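PDB 2ZZR: unsaturated glucuronyl hydrolase from Streptococcus agalactiae, which hydrolyses unsaturated hyaluronan, chondroitin and heparin disaccharides, releasing their 4,5-unsaturated uronic acid residue. Local coordinates for residues A80-Q85 / K391-Y396; Y169-D174 / Y203-N208; Y221-P224 / P229-G232; G313-L318 / I387-D392. One frame throughout, in Å; residues are numbered along the deposited sequence.

The four contacts illustrate how chemistry follows position in a helical barrel. Interactions 1 and 4 share K391 and D392 and meet where helix 376-390 gives way to the C-terminal tail. Both are partly buried and built on a carboxylate, E82 in one and E316 in the other, that receives several donors. On the opposite side of the chain's centre from interaction 1, interactions 2 and 3 reach one small antiparallel sheet. The fully buried interaction 2 seats strand 170-172 on helix 192-209 through methyl groups and one water, whereas interaction 3, a surface contact, pairs two strands of a hairpin through backbone bonds. Y169 O and F222 N lie 3.0 Å apart, a probable hydrogen bond joining the two.

Interaction 1 of 4, residues A80-Q85 / K391-Y396; sequences AYEYNQ and KDWELY
A charged and hydrogen-bonded contact ties E82, in the last turn of helix 70-84, to K391, W393 and Y396 of the irregular tail that follows helix 376-390. The carboxylate of E82 reaches the tail with its two oxygens serving different partners. E82 OE1 accepts from Y396 OH at 2.6 Å on its anti lone pair, the side turned away from OE2. It also takes the indole N-H of W393, with W393 NE1 at 2.9 Å from E82 OE1; this donor arrives from above the carboxylate plane, although OE1 itself lies almost exactly in the plane of the indole. In this α/α-barrel enzyme, whose family belongs to the six-hairpin clan, the glutamate thereby joins an early helix to the last residues of the chain. OE2 faces the charge: K391 NZ forms a salt bridge with E82 OE2 at 2.9 Å, the lysine chain reaching it by a bend at chi3 (-75°). One water donates to E82 OE2 and accepts from E394 N, and another links E82 O to K391 NZ, so that side chain and backbone of E82 are both tied to the tail. The two aromatic donors are held against each other as well, since W393 CZ2 sits 3.4 Å above the centre of the Y396 ring. A cationic partner and two neutral donors on one carboxylate would be expected to favour its ionised form.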
loop_
_atom_site.group_PDB
_atom_site.type_symbol
_atom_site.label_atom_id
_atom_site.label_comp_id
_atom_site.label_asym_id
_atom_site.label_seq_id
_atom_site.Cartn_x
_atom_site.Cartn_y
_atom_site.Cartn_z
ATOM N N ALA A 80 -11.555 -10.535 5.763
ATOM C CA ALA A 80 -12.894 -10.859 6.258
ATOM C C ALA A 80 -12.923 -12.285 6.812
ATOM O O ALA A 80 -13.519 -12.537 7.870
ATOM C CB ALA A 80 -13.924 -10.692 5.137
ATOM N N TYR A 81 -12.273 -13.202 6.097
ATOM C CA TYR A 81 -12.185 -14.605 6.499
ATOM C C TYR A 81 -11.473 -14.783 7.840
ATOM O O TYR A 81 -11.869 -15.617 8.656
ATOM C CB TYR A 81 -11.499 -15.440 5.414
ATOM C CG TYR A 81 -11.313 -16.893 5.790
ATOM C CD1 TYR A 81 -10.047 -17.404 6.075
ATOM C CD2 TYR A 81 -12.409 -17.755 5.878
ATOM C CE1 TYR A 81 -9.875 -18.741 6.429
ATOM C CE2 TYR A 81 -12.248 -19.085 6.231
ATOM C CZ TYR A 81 -10.983 -19.571 6.506
ATOM O OH TYR A 81 -10.817 -20.889 6.854
ATOM N N GLU A 82 -10.422 -13.999 8.071
ATOM C CA GLU A 82 -9.744 -14.015 9.365
ATOM C C GLU A 82 -10.659 -13.551 10.485
ATOM O O GLU A 82 -10.545 -14.018 11.619
ATOM C CB GLU A 82 -8.499 -13.143 9.331
ATOM C CG GLU A 82 -7.434 -13.684 8.407
ATOM C CD GLU A 82 -6.073 -13.150 8.743
ATOM O OE1 GLU A 82 -5.387 -12.652 7.829
ATOM O OE2 GLU A 82 -5.693 -13.235 9.926
ATOM N N TYR A 83 -11.562 -12.633 10.157
ATOM C CA TYR A 83 -12.488 -12.087 11.132
ATOM C C TYR A 83 -13.590 -13.068 11.529
ATOM O O TYR A 83 -13.906 -13.180 12.710
ATOM C CB TYR A 83 -13.106 -10.782 10.629
ATOM C CG TYR A 83 -14.061 -10.154 11.617
ATOM C CD1 TYR A 83 -13.582 -9.460 12.730
ATOM C CD2 TYR A 83 -15.443 -10.259 11.446
ATOM C CE1 TYR A 83 -14.446 -8.880 13.637
ATOM C CE2 TYR A 83 -16.321 -9.684 12.353
ATOM C CZ TYR A 83 -15.816 -8.998 13.449
ATOM O OH TYR A 83 -16.673 -8.422 14.353
ATOM N N ASN A 84 -14.175 -13.767 10.558
ATOM C CA ASN A 84 -15.349 -14.605 10.858
ATOM C C ASN A 84 -15.265 -16.104 10.524
ATOM O O ASN A 84 -16.222 -16.845 10.784
ATOM C CB ASN A 84 -16.643 -13.967 10.308
ATOM C CG ASN A 84 -16.757 -14.039 8.783
ATOM O OD1 ASN A 84 -17.619 -13.386 8.189
ATOM N ND2 ASN A 84 -15.905 -14.832 8.148
ATOM N N GLN A 85 -14.133 -16.531 9.957
ATOM C CA GLN A 85 -13.882 -17.943 9.628
ATOM C C GLN A 85 -14.982 -18.591 8.763
ATOM O O GLN A 85 -15.229 -19.797 8.861
ATOM C CB GLN A 85 -13.635 -18.771 10.906
ATOM C CG GLN A 85 -12.461 -18.302 11.775
ATOM C CD GLN A 85 -12.800 -17.119 12.676
ATOM O OE1 GLN A 85 -13.891 -17.040 13.245
ATOM N NE2 GLN A 85 -11.857 -16.197 12.814
ATOM N N LYS A 391 -6.977 -7.378 16.001
ATOM C CA LYS A 391 -6.339 -8.624 16.390
ATOM C C LYS A 391 -4.832 -8.483 16.293
ATOM O O LYS A 391 -4.333 -7.433 15.891
ATOM C CB LYS A 391 -6.834 -9.781 15.512
ATOM C CG LYS A 391 -6.438 -9.696 14.044
ATOM C CD LYS A 391 -6.981 -10.869 13.237
ATOM C CE LYS A 391 -6.187 -12.147 13.508
ATOM N NZ LYS A 391 -6.646 -13.272 12.649
ATOM N N ASP A 392 -4.118 -9.528 16.686
ATOM C CA ASP A 392 -2.693 -9.603 16.406
ATOM C C ASP A 392 -2.578 -10.201 15.015
ATOM O O ASP A 392 -2.564 -11.418 14.847
ATOM C CB ASP A 392 -1.972 -10.465 17.452
ATOM C CG ASP A 392 -0.491 -10.657 17.137
ATOM O OD1 ASP A 392 0.087 -11.658 17.600
ATOM O OD2 ASP A 392 0.097 -9.815 16.415
ATOM N N TRP A 393 -2.529 -9.330 14.010
ATOM C CA TRP A 393 -2.626 -9.787 12.625
ATOM C C TRP A 393 -1.280 -10.236 12.053
ATOM O O TRP A 393 -0.294 -9.501 12.107
ATOM C CB TRP A 393 -3.271 -8.708 11.742
ATOM C CG TRP A 393 -3.375 -9.128 10.299
ATOM C CD1 TRP A 393 -4.070 -10.193 9.803
ATOM C CD2 TRP A 393 -2.758 -8.488 9.170
ATOM N NE1 TRP A 393 -3.922 -10.261 8.430
ATOM C CE2 TRP A 393 -3.127 -9.226 8.018
ATOM C CE3 TRP A 393 -1.936 -7.361 9.020
ATOM C CZ2 TRP A 393 -2.696 -8.877 6.727
ATOM C CZ3 TRP A 393 -1.505 -7.016 7.735
ATOM C CH2 TRP A 393 -1.893 -7.770 6.607
ATOM N N GLU A 394 -1.248 -11.461 11.529
ATOM C CA GLU A 394 -0.088 -11.973 10.818
ATOM C C GLU A 394 -0.049 -11.390 9.402
ATOM O O GLU A 394 -0.924 -11.682 8.581
ATOM C CB GLU A 394 -0.121 -13.507 10.752
ATOM C CG GLU A 394 1.151 -14.116 10.179
ATOM C CD GLU A 394 1.097 -15.635 10.037
ATOM O OE1 GLU A 394 2.122 -16.220 9.627
ATOM O OE2 GLU A 394 0.044 -16.247 10.347
ATOM N N LEU A 395 0.975 -10.584 9.116
ATOM C CA LEU A 395 1.050 -9.876 7.827
ATOM C C LEU A 395 1.085 -10.801 6.627
ATOM O O LEU A 395 1.846 -11.774 6.608
ATOM C CB LEU A 395 2.285 -8.968 7.782
ATOM C CG LEU A 395 2.125 -7.542 8.307
ATOM C CD1 LEU A 395 1.681 -7.518 9.761
ATOM C CD2 LEU A 395 3.440 -6.789 8.145
ATOM N N TYR A 396 0.281 -10.481 5.615
ATOM C CA TYR A 396 0.430 -11.124 4.304
ATOM C C TYR A 396 1.772 -10.716 3.709
ATOM O O TYR A 396 2.490 -11.550 3.145
ATOM C CB TYR A 396 -0.712 -10.732 3.355
ATOM C CG TYR A 396 -2.107 -11.010 3.903
ATOM C CD1 TYR A 396 -2.321 -12.033 4.835
ATOM C CD2 TYR A 396 -3.208 -10.269 3.472
ATOM C CE1 TYR A 396 -3.598 -12.295 5.332
ATOM C CE2 TYR A 396 -4.495 -10.529 3.958
ATOM C CZ TYR A 396 -4.676 -11.544 4.892
ATOM O OH TYR A 396 -5.935 -11.798 5.390
HETATM O O HOH W 1 -3.511 -13.182 11.620
HETATM O O HOH W 2 -2.678 -13.720 8.352
HETATM O O HOH W 3 -9.317 -13.228 14.079
#

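Interaction 2 of 4, residues Y169-D174 / Y203-N208; sequences YRLIID and YASANN
The short strand 170-172 passes beside helix 192-209 with L171 facing the turn that carries A204 and S205, a helix packed against a three-stranded antiparallel sheet of which 170-172 is an outer strand. The helix widens into a pi-type turn at 205-208, which begins at S205, one of the touching residues. There the side chain of N208 folds back, N208 ND2 donating to A204 O at 2.8 Å on a carbonyl lone pair.

Between the two elements the packing rests on one branched side chain. L171 holds CG between its backbone N and carbonyl carbon (chi1 62°), and from there its methyls reach the helix. L171 CD2 lies 4.0 Å from A204 CB and 3.8 Å from S205 OG, and CD1 also approaches that hydroxyl. F222 of the middle strand lies beside L171 and also touches A204, extending the apolar face. Two residues after the strand, on the same segment, comes D174, probably the proton donor of the active site. S205 OG is not left to the leucine methyls alone: it bonds to H201 O one turn earlier and accepts from a water that sits 2.8 Å from S205 OG and gives its other proton to I172 O at 2.9 Å.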
loop_
_atom_site.group_PDB
_atom_site.type_symbol
_atom_site.label_atom_id
_atom_site.label_comp_id
_atom_site.label_asym_id
_atom_site.label_seq_id
_atom_site.Cartn_x
_atom_site.Cartn_y
_atom_site.Cartn_z
ATOM N N TYR A 169 13.952 3.837 -17.971
ATOM C CA TYR A 169 14.862 3.216 -17.004
ATOM C C TYR A 169 14.711 3.867 -15.631
ATOM O O TYR A 169 15.464 4.773 -15.254
ATOM C CB TYR A 169 16.296 3.324 -17.522
ATOM C CG TYR A 169 17.270 2.336 -16.929
ATOM C CD1 TYR A 169 17.235 0.989 -17.292
ATOM C CD2 TYR A 169 18.249 2.754 -16.033
ATOM C CE1 TYR A 169 18.145 0.082 -16.764
ATOM C CE2 TYR A 169 19.167 1.853 -15.499
ATOM C CZ TYR A 169 19.110 0.528 -15.872
ATOM O OH TYR A 169 20.010 -0.366 -15.350
ATOM N N ARG A 170 13.708 3.405 -14.890
ATOM C CA ARG A 170 13.272 4.111 -13.701
ATOM C C ARG A 170 12.631 3.152 -12.706
ATOM O O ARG A 170 12.185 2.058 -13.084
ATOM C CB ARG A 170 12.265 5.203 -14.082
ATOM C CG ARG A 170 10.870 4.660 -14.449
ATOM C CD ARG A 170 10.203 5.434 -15.582
ATOM N NE ARG A 170 8.786 5.082 -15.689
ATOM C CZ ARG A 170 8.315 3.977 -16.268
ATOM N NH1 ARG A 170 7.008 3.759 -16.291
ATOM N NH2 ARG A 170 9.138 3.088 -16.818
ATOM N N LEU A 171 12.599 3.577 -11.444
ATOM C CA LEU A 171 11.795 2.907 -10.420
ATOM C C LEU A 171 10.634 3.812 -10.027
ATOM O O LEU A 171 10.678 5.027 -10.240
ATOM C CB LEU A 171 12.642 2.544 -9.187
ATOM C CG LEU A 171 13.330 3.639 -8.351
ATOM C CD1 LEU A 171 12.362 4.390 -7.424
ATOM C CD2 LEU A 171 14.479 3.048 -7.528
ATOM N N ILE A 172 9.600 3.220 -9.437
ATOM C CA ILE A 172 8.463 3.976 -8.927
ATOM C C ILE A 172 8.337 3.644 -7.438
ATOM O O ILE A 172 8.656 2.530 -7.028
ATOM C CB ILE A 172 7.170 3.663 -9.732
ATOM C CG1 ILE A 172 7.353 4.122 -11.193
ATOM C CG2 ILE A 172 5.941 4.332 -9.106
ATOM C CD1 ILE A 172 6.211 3.753 -12.123
ATOM N N ILE A 173 7.918 4.618 -6.638
ATOM C CA ILE A 173 7.959 4.473 -5.178
ATOM C C ILE A 173 7.081 3.330 -4.651
ATOM O O ILE A 173 7.395 2.725 -3.614
ATOM C CB ILE A 173 7.622 5.803 -4.445
ATOM C CG1 ILE A 173 7.976 5.688 -2.952
ATOM C CG2 ILE A 173 6.170 6.229 -4.707
ATOM C CD1 ILE A 173 7.992 7.000 -2.202
ATOM N N ASP A 174 6.002 3.018 -5.368
ATOM C CA ASP A 174 5.119 1.934 -4.914
ATOM C C ASP A 174 5.790 0.558 -4.966
ATOM O O ASP A 174 5.296 -0.406 -4.376
ATOM C CB ASP A 174 3.761 1.956 -5.636
ATOM C CG ASP A 174 3.844 1.555 -7.101
ATOM O OD1 ASP A 174 2.766 1.408 -7.708
ATOM O OD2 ASP A 174 4.950 1.379 -7.660
ATOM N N TYR A 203 17.435 0.518 -1.011
ATOM C CA TYR A 203 18.379 1.633 -0.881
ATOM C C TYR A 203 18.375 2.566 -2.083
ATOM O O TYR A 203 18.509 3.767 -1.920
ATOM C CB TYR A 203 19.792 1.140 -0.555
ATOM C CG TYR A 203 19.914 0.641 0.868
ATOM C CD1 TYR A 203 20.186 -0.698 1.137
ATOM C CD2 TYR A 203 19.729 1.509 1.950
ATOM C CE1 TYR A 203 20.294 -1.161 2.446
ATOM C CE2 TYR A 203 19.831 1.056 3.269
ATOM C CZ TYR A 203 20.116 -0.280 3.504
ATOM O OH TYR A 203 20.223 -0.746 4.801
ATOM N N ALA A 204 18.201 2.010 -3.280
ATOM C CA ALA A 204 18.054 2.835 -4.486
ATOM C C ALA A 204 16.849 3.766 -4.342
ATOM O O ALA A 204 16.902 4.946 -4.719
ATOM C CB ALA A 204 17.922 1.953 -5.720
ATOM N N SER A 205 15.772 3.243 -3.763
ATOM C CA SER A 205 14.587 4.044 -3.504
ATOM C C SER A 205 14.858 5.095 -2.424
ATOM O O SER A 205 14.647 6.296 -2.640
ATOM C CB SER A 205 13.422 3.142 -3.096
ATOM O OG SER A 205 13.093 2.229 -4.129
ATOM N N ALA A 206 15.341 4.638 -1.268
ATOM C CA ALA A 206 15.552 5.502 -0.105
ATOM C C ALA A 206 16.447 6.697 -0.420
ATOM O O ALA A 206 16.210 7.806 0.056
ATOM C CB ALA A 206 16.146 4.696 1.054
ATOM N N ASN A 207 17.480 6.460 -1.219
ATOM C CA ASN A 207 18.466 7.499 -1.475
ATOM C C ASN A 207 18.082 8.475 -2.578
ATOM O O ASN A 207 18.725 9.523 -2.736
ATOM C CB ASN A 207 19.834 6.872 -1.731
ATOM C CG ASN A 207 20.580 6.600 -0.442
ATOM O OD1 ASN A 207 20.627 7.456 0.441
ATOM N ND2 ASN A 207 21.156 5.418 -0.322
ATOM N N ASN A 208 17.013 8.154 -3.305
ATOM C CA ASN A 208 16.678 8.895 -4.522
ATOM C C ASN A 208 15.208 9.289 -4.642
ATOM O O ASN A 208 14.894 10.469 -4.823
ATOM C CB ASN A 208 17.143 8.116 -5.756
ATOM C CG ASN A 208 18.642 7.863 -5.759
ATOM O OD1 ASN A 208 19.442 8.796 -5.881
ATOM N ND2 ASN A 208 19.032 6.605 -5.623
HETATM O O HOH W 4 10.424 1.788 -4.879
#

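Interaction 3 of 4, residues Y221-P224 / P229-G232; sequences YFDP and PLKG
L230 lays its side chain along the backbone of Y221 to D223, one atom after another. L230 CB rests 3.5 Å from Y221 O. Because CG stands opposite the carbonyl carbon and close to the backbone N (chi1 -69°), the chain continues over the next peptide, with L230 CG 3.7 Å from D223 N. At the tip the methyls divide: L230 CD1 reaches F222 O at 3.6 Å, and L230 CD2 comes to 4.1 Å from D223 CB.

The setting is a β-hairpin between strands 219-222 and 229-233, interrupted by a classic bulge in which L230 and K231 both face Y221. Two backbone bonds cross it. Y221 N donates to K231 O at 2.8 Å, nearly straight at 174°, and L230 N donates to Y221 O at 2.9 Å. Past the bulge, F222 and P229 form a non-hydrogen-bonded pair. The phenyl ring of F222 leans against the proline, F222 CE2 lying 4.0 Å from P229 CB, and F156 stacks on that same ring. K231 leads directly into G232, a probable substrate-binding residue, consistent with the strand reaching toward the substrate site. D223 directs its carboxylate back into the turn, where OD1 takes the backbone N-H of E225.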
loop_
_atom_site.group_PDB
_atom_site.type_symbol
_atom_site.label_atom_id
_atom_site.label_comp_id
_atom_site.label_asym_id
_atom_site.label_seq_id
_atom_site.Cartn_x
_atom_site.Cartn_y
_atom_site.Cartn_z
ATOM N N TYR A 221 14.676 8.200 -12.225
ATOM C CA TYR A 221 15.420 7.671 -13.364
ATOM C C TYR A 221 16.885 7.417 -13.052
ATOM O O TYR A 221 17.505 8.154 -12.290
ATOM C CB TYR A 221 15.352 8.655 -14.538
ATOM C CG TYR A 221 14.022 8.671 -15.243
ATOM C CD1 TYR A 221 12.995 9.513 -14.815
ATOM C CD2 TYR A 221 13.791 7.841 -16.339
ATOM C CE1 TYR A 221 11.762 9.528 -15.471
ATOM C CE2 TYR A 221 12.561 7.852 -17.002
ATOM C CZ TYR A 221 11.560 8.689 -16.561
ATOM O OH TYR A 221 10.347 8.699 -17.210
ATOM N N PHE A 222 17.427 6.383 -13.679
ATOM C CA PHE A 222 18.841 6.041 -13.579
ATOM C C PHE A 222 19.465 5.998 -14.968
ATOM O O PHE A 222 18.756 5.908 -15.974
ATOM C CB PHE A 222 19.012 4.693 -12.875
ATOM C CG PHE A 222 18.626 4.723 -11.424
ATOM C CD1 PHE A 222 17.286 4.642 -11.040
ATOM C CD2 PHE A 222 19.598 4.847 -10.438
ATOM C CE1 PHE A 222 16.925 4.683 -9.695
ATOM C CE2 PHE A 222 19.246 4.890 -9.087
ATOM C CZ PHE A 222 17.902 4.809 -8.717
ATOM N N ASP A 223 20.792 6.077 -15.019
ATOM C CA ASP A 223 21.523 5.928 -16.277
ATOM C C ASP A 223 21.790 4.442 -16.546
ATOM O O ASP A 223 22.457 3.779 -15.750
ATOM C CB ASP A 223 22.833 6.727 -16.219
ATOM C CG ASP A 223 23.530 6.823 -17.573
ATOM O OD1 ASP A 223 23.747 5.781 -18.214
ATOM O OD2 ASP A 223 23.871 7.950 -17.981
ATOM N N PRO A 224 21.258 3.905 -17.665
ATOM C CA PRO A 224 21.430 2.479 -17.962
ATOM C C PRO A 224 22.870 2.047 -18.230
ATOM O O PRO A 224 23.182 0.862 -18.100
ATOM C CB PRO A 224 20.552 2.256 -19.199
ATOM C CG PRO A 224 20.381 3.590 -19.800
ATOM C CD PRO A 224 20.440 4.584 -18.685
ATOM N N PRO A 229 22.248 7.574 -10.460
ATOM C CA PRO A 229 20.952 8.244 -10.367
ATOM C C PRO A 229 20.938 9.517 -11.204
ATOM O O PRO A 229 21.932 10.249 -11.235
ATOM C CB PRO A 229 20.821 8.571 -8.876
ATOM C CG PRO A 229 22.203 8.538 -8.343
ATOM C CD PRO A 229 22.945 7.530 -9.159
ATOM N N LEU A 230 19.823 9.766 -11.886
ATOM C CA LEU A 230 19.710 10.925 -12.767
ATOM C C LEU A 230 18.767 12.006 -12.249
ATOM O O LEU A 230 19.228 13.092 -11.883
ATOM C CB LEU A 230 19.340 10.499 -14.198
ATOM C CG LEU A 230 20.400 9.738 -15.002
ATOM C CD1 LEU A 230 19.836 9.297 -16.344
ATOM C CD2 LEU A 230 21.673 10.570 -15.199
ATOM N N LYS A 231 17.466 11.714 -12.208
ATOM C CA LYS A 231 16.473 12.693 -11.771
ATOM C C LYS A 231 15.165 12.059 -11.326
ATOM O O LYS A 231 14.786 10.984 -11.777
ATOM C CB LYS A 231 16.207 13.746 -12.857
ATOM C CG LYS A 231 15.799 13.187 -14.219
ATOM C CD LYS A 231 15.853 14.267 -15.303
ATOM C CE LYS A 231 17.289 14.722 -15.604
ATOM N NZ LYS A 231 18.130 13.669 -16.255
ATOM N N GLY A 232 14.497 12.741 -10.399
ATOM C CA GLY A 232 13.183 12.328 -9.924
ATOM C C GLY A 232 12.087 13.094 -10.641
ATOM O O GLY A 232 12.291 14.237 -11.060
#

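Interaction 4 of 4, residues G313-L318 / I387-D392; sequences GIHEML and IRFYKD
R388 grips E316 end-on, both terminal nitrogens converging on a single carboxylate oxygen. R388 NH1 lies 2.9 Å and R388 NH2 3.0 Å from E316 OE2. The oxygen lies in the guanidinium plane, whereas the two donors meet the carboxylate differently: NH1 uses the anti lone pair, and NH2 comes from above the plane. The flat groups stand almost perpendicular, 78° apart. E316 gets there by turning at chi2 (60°), while R388 stays extended from CG to NE. Further partners complete the network, with K319 NZ adding a salt bridge to E316 OE2, E384 holding R388 NE, and Y253 bonding to R388 NH2.

Next to the ion pair, H315 crosses the aliphatic part of R388 at a slant. R388 CB sits over one face of the imidazole, 3.7 Å from the H315 ring centroid, as a CH-pi contact. Beyond it, the rings of H315 and F389 lie near parallel but slid apart, with centroids separated by 5.5 Å and little overlap; the closest approach is H315 ND1 to F389 CE1 at 3.8 Å. A water donates to R388 O and makes a weak contact with H315 NE2. The contact thus joins helices 304-318 and 376-390 of the α/α barrel. With E316 and R388 both buried, the acidic and basic partners around them probably keep the two ionised, and the bonds made by several nitrogens fix the rotation of the guanidinium.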
loop_
_atom_site.group_PDB
_atom_site.type_symbol
_atom_site.label_atom_id
_atom_site.label_comp_id
_atom_site.label_asym_id
_atom_site.label_seq_id
_atom_site.Cartn_x
_atom_site.Cartn_y
_atom_site.Cartn_z
ATOM N N GLY A 313 0.972 1.740 7.823
ATOM C CA GLY A 313 2.411 1.993 7.974
ATOM C C GLY A 313 2.794 2.415 9.383
ATOM O O GLY A 313 3.782 1.932 9.940
ATOM N N ILE A 314 2.019 3.325 9.955
ATOM C CA ILE A 314 2.271 3.797 11.316
ATOM C C ILE A 314 2.079 2.631 12.299
ATOM O O ILE A 314 2.915 2.404 13.183
ATOM C CB ILE A 314 1.361 5.003 11.679
ATOM C CG1 ILE A 314 1.714 6.223 10.810
ATOM C CG2 ILE A 314 1.495 5.360 13.168
ATOM C CD1 ILE A 314 0.691 7.348 10.898
ATOM N N HIS A 315 0.993 1.879 12.123
ATOM C CA HIS A 315 0.721 0.720 12.972
ATOM C C HIS A 315 1.892 -0.264 12.948
ATOM O O HIS A 315 2.348 -0.737 14.001
ATOM C CB HIS A 315 -0.576 0.024 12.536
ATOM C CG HIS A 315 -0.936 -1.152 13.392
ATOM N ND1 HIS A 315 -1.761 -1.053 14.492
ATOM C CD2 HIS A 315 -0.568 -2.450 13.312
ATOM C CE1 HIS A 315 -1.886 -2.245 15.052
ATOM N NE2 HIS A 315 -1.169 -3.109 14.356
ATOM N N GLU A 316 2.383 -0.555 11.747
ATOM C CA GLU A 316 3.526 -1.450 11.577
ATOM C C GLU A 316 4.801 -0.951 12.268
ATOM O O GLU A 316 5.428 -1.694 13.026
ATOM C CB GLU A 316 3.785 -1.716 10.088
ATOM C CG GLU A 316 4.874 -2.759 9.815
ATOM C CD GLU A 316 4.548 -4.132 10.410
ATOM O OE1 GLU A 316 5.507 -4.892 10.668
ATOM O OE2 GLU A 316 3.346 -4.452 10.613
ATOM N N MET A 317 5.179 0.300 12.008
ATOM C CA MET A 317 6.413 0.853 12.582
ATOM C C MET A 317 6.395 0.869 14.112
ATOM O O MET A 317 7.429 0.668 14.751
ATOM C CB MET A 317 6.664 2.268 12.068
ATOM C CG MET A 317 8.048 2.829 12.440
ATOM S SD MET A 317 9.367 2.322 11.311
ATOM C CE MET A 317 9.856 0.751 12.009
ATOM N N LEU A 318 5.213 1.110 14.679
ATOM C CA LEU A 318 5.031 1.199 16.129
ATOM C C LEU A 318 5.340 -0.109 16.847
ATOM O O LEU A 318 5.588 -0.121 18.058
ATOM C CB LEU A 318 3.608 1.664 16.463
ATOM C CG LEU A 318 3.398 3.115 16.923
ATOM C CD1 LEU A 318 4.496 4.083 16.466
ATOM C CD2 LEU A 318 2.016 3.605 16.516
ATOM N N ILE A 387 -8.432 -4.594 10.814
ATOM C CA ILE A 387 -7.988 -5.912 11.280
ATOM C C ILE A 387 -6.699 -5.809 12.117
ATOM O O ILE A 387 -6.571 -6.478 13.148
ATOM C CB ILE A 387 -7.839 -6.929 10.100
ATOM C CG1 ILE A 387 -9.208 -7.239 9.459
ATOM C CG2 ILE A 387 -7.117 -8.227 10.533
ATOM C CD1 ILE A 387 -10.243 -7.921 10.381
ATOM N N ARG A 388 -5.766 -4.955 11.686
ATOM C CA ARG A 388 -4.564 -4.662 12.479
ATOM C C ARG A 388 -4.904 -4.221 13.905
ATOM O O ARG A 388 -4.287 -4.685 14.868
ATOM C CB ARG A 388 -3.713 -3.579 11.806
ATOM C CG ARG A 388 -2.756 -4.104 10.735
ATOM C CD ARG A 388 -2.079 -2.933 10.017
ATOM N NE ARG A 388 -1.004 -3.389 9.133
ATOM C CZ ARG A 388 0.237 -3.658 9.537
ATOM N NH1 ARG A 388 0.581 -3.505 10.814
ATOM N NH2 ARG A 388 1.141 -4.084 8.662
ATOM N N PHE A 389 -5.874 -3.318 14.033
ATOM C CA PHE A 389 -6.252 -2.771 15.339
ATOM C C PHE A 389 -6.959 -3.811 16.196
ATOM O O PHE A 389 -6.819 -3.818 17.428
ATOM C CB PHE A 389 -7.168 -1.562 15.153
ATOM C CG PHE A 389 -6.446 -0.261 15.006
ATOM C CD1 PHE A 389 -5.449 -0.096 14.042
ATOM C CD2 PHE A 389 -6.784 0.821 15.810
ATOM C CE1 PHE A 389 -4.793 1.124 13.897
ATOM C CE2 PHE A 389 -6.136 2.043 15.672
ATOM C CZ PHE A 389 -5.138 2.194 14.715
ATOM N N TYR A 390 -7.709 -4.680 15.527
ATOM C CA TYR A 390 -8.632 -5.607 16.179
ATOM C C TYR A 390 -7.983 -6.884 16.709
ATOM O O TYR A 390 -8.406 -7.434 17.737
ATOM C CB TYR A 390 -9.756 -5.967 15.210
ATOM C CG TYR A 390 -10.907 -6.689 15.868
ATOM C CD1 TYR A 390 -11.817 -5.997 16.669
ATOM C CD2 TYR A 390 -11.082 -8.055 15.690
ATOM C CE1 TYR A 390 -12.882 -6.654 17.275
ATOM C CE2 TYR A 390 -12.142 -8.729 16.301
ATOM C CZ TYR A 390 -13.031 -8.018 17.086
ATOM O OH TYR A 390 -14.084 -8.675 17.678
ATOM N N LYS A 391 -6.977 -7.378 16.001
ATOM C CA LYS A 391 -6.339 -8.624 16.390
ATOM C C LYS A 391 -4.832 -8.483 16.293
ATOM O O LYS A 391 -4.333 -7.433 15.891
ATOM C CB LYS A 391 -6.834 -9.781 15.512
ATOM C CG LYS A 391 -6.438 -9.696 14.044
ATOM C CD LYS A 391 -6.981 -10.869 13.237
ATOM C CE LYS A 391 -6.187 -12.147 13.508
ATOM N NZ LYS A 391 -6.646 -13.272 12.649
ATOM N N ASP A 392 -4.118 -9.528 16.686
ATOM C CA ASP A 392 -2.693 -9.603 16.406
ATOM C C ASP A 392 -2.578 -10.201 15.015
ATOM O O ASP A 392 -2.564 -11.418 14.847
ATOM C CB ASP A 392 -1.972 -10.465 17.452
ATOM C CG ASP A 392 -0.491 -10.657 17.137
ATOM O OD1 ASP A 392 0.087 -11.658 17.600
ATOM O OD2 ASP A 392 0.097 -9.815 16.415
HETATM O O HOH W 5 -1.996 -6.396 14.459
#